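C2 domain protein (Ramazzottius varieornatus, PDB 7DF2) binds calcium ions through loops at one end of its C2 domain, in a protein found specifically in tardigrades. Local coordinates at residues D88-Y92 against S93-T97. Sequence-based numbering, arbitrary orientation.
Sequences DSVPY and SNYIT
Two backbone bonds in succession wind Pro91 to Tyr95 into a short 3-10 turn. Asn94 N donates to Pro91 O at 2.9 Å, and Tyr95 N donates to Tyr92 O at 3.0 Å. Both are i to i+3 bonds, the spacing of a 3-10 turn.

The aromatic contact is an offset edge-to-face pair. Tyr92 and Tyr95 leave the turn in the same direction, with the Tyr92 edge turned to the Tyr95 face and the planes at 68°. The ring centroids are 5.6 Å apart. The nearest ring atoms are Tyr92 CD1 and Tyr95 CE1, at 3.8 Å. Both side chains set CG anti to their own carbonyl carbon (chi1 -64° and -73°), and these like settings, on residues three apart round the turn, place the rings beside each other. Arg131 on strand 121-136 adds a cation-pi contact to Tyr92.

In the C2 beta-sandwich this turn closes the long connection after strand 70-77 and feeds the chain into strand 96-100, which pairs antiparallel with 70-77; the calcium sites lie elsewhere.

The two methyls of Val90 diverge. CG1 makes an apolar contact with Tyr95 CE1 at 3.7 Å, and CG2 is in van der Waals contact with Asn94 CB at the same distance, while the side chain also touches Phe75.

A water ties the Tyr95 hydroxyl to Ser89 and Val90, ahead of the turn: it sits 2.6 Å from Tyr95 OH and donates to Val90 O and to Ser89 OG, a hydroxyl also bonded to the Asp84 and Gly86 carbonyls.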
# COMPACT_ATOMS: atom_id res chain seq x y z
N ASP A 88 -11.30 -9.23 -6.28
CA ASP A 88 -12.30 -8.19 -6.53
C ASP A 88 -11.66 -6.84 -6.87
O ASP A 88 -12.30 -6.00 -7.51
CB ASP A 88 -13.22 -8.02 -5.32
CG ASP A 88 -14.27 -9.11 -5.24
OD1 ASP A 88 -14.11 -10.16 -5.90
OD2 ASP A 88 -15.25 -8.91 -4.49
N SER A 89 -10.42 -6.61 -6.44
CA SER A 89 -9.74 -5.35 -6.72
C SER A 89 -8.50 -5.57 -7.57
O SER A 89 -8.42 -5.06 -8.69
CB SER A 89 -9.37 -4.64 -5.41
OG SER A 89 -8.78 -5.54 -4.49
N VAL A 90 -7.53 -6.32 -7.06
CA VAL A 90 -6.30 -6.63 -7.78
C VAL A 90 -5.72 -7.91 -7.18
O VAL A 90 -5.56 -8.00 -5.96
CB VAL A 90 -5.30 -5.46 -7.71
CG1 VAL A 90 -5.18 -4.92 -6.30
CG2 VAL A 90 -3.93 -5.91 -8.21
N PRO A 91 -5.40 -8.90 -8.01
CA PRO A 91 -4.84 -10.15 -7.48
C PRO A 91 -3.53 -9.89 -6.75
O PRO A 91 -2.73 -9.04 -7.17
CB PRO A 91 -4.63 -11.00 -8.73
CG PRO A 91 -5.52 -10.40 -9.76
CD PRO A 91 -5.58 -8.95 -9.47
N TYR A 92 -3.31 -10.63 -5.66
CA TYR A 92 -2.10 -10.44 -4.87
C TYR A 92 -0.84 -10.66 -5.69
O TYR A 92 0.19 -10.04 -5.42
CB TYR A 92 -2.12 -11.40 -3.67
CG TYR A 92 -3.24 -11.14 -2.69
CD1 TYR A 92 -3.61 -9.86 -2.33
CD2 TYR A 92 -3.93 -12.20 -2.11
CE1 TYR A 92 -4.63 -9.63 -1.42
CE2 TYR A 92 -4.95 -11.99 -1.22
CZ TYR A 92 -5.30 -10.71 -0.87
OH TYR A 92 -6.31 -10.51 0.03
N SER A 93 -0.92 -11.51 -6.73
CA SER A 93 0.24 -11.73 -7.59
C SER A 93 0.67 -10.46 -8.33
O SER A 93 1.79 -10.42 -8.85
CB SER A 93 -0.07 -12.82 -8.61
OG SER A 93 -1.20 -12.46 -9.39
N ASN A 94 -0.18 -9.44 -8.41
CA ASN A 94 0.19 -8.20 -9.08
C ASN A 94 0.78 -7.16 -8.14
O ASN A 94 1.25 -6.12 -8.60
CB ASN A 94 -1.02 -7.61 -9.80
CG ASN A 94 -1.58 -8.55 -10.85
OD1 ASN A 94 -2.79 -8.59 -11.10
ND2 ASN A 94 -0.71 -9.34 -11.46
N TYR A 95 0.76 -7.41 -6.83
CA TYR A 95 1.40 -6.50 -5.90
C TYR A 95 2.92 -6.55 -6.07
O TYR A 95 3.48 -7.51 -6.62
CB TYR A 95 1.06 -6.84 -4.45
CG TYR A 95 -0.34 -6.53 -3.97
CD1 TYR A 95 -1.47 -6.93 -4.68
CD2 TYR A 95 -0.53 -5.87 -2.75
CE1 TYR A 95 -2.76 -6.66 -4.19
CE2 TYR A 95 -1.80 -5.60 -2.27
CZ TYR A 95 -2.91 -6.00 -2.99
OH TYR A 95 -4.15 -5.70 -2.48
N ILE A 96 3.60 -5.53 -5.55
CA ILE A 96 5.06 -5.47 -5.54
C ILE A 96 5.56 -5.96 -4.19
O ILE A 96 5.13 -5.45 -3.14
CB ILE A 96 5.55 -4.04 -5.81
CG1 ILE A 96 4.89 -3.46 -7.06
CG2 ILE A 96 7.09 -3.99 -5.84
CD1 ILE A 96 5.11 -4.27 -8.30
N THR A 97 6.49 -6.92 -4.19
CA THR A 97 7.06 -7.41 -2.93
C THR A 97 8.09 -6.40 -2.41
O THR A 97 9.05 -6.06 -3.11
CB THR A 97 7.71 -8.78 -3.11
OG1 THR A 97 6.73 -9.71 -3.59
CG2 THR A 97 8.23 -9.32 -1.78
O HOH W 1 -6.27 -6.61 -3.74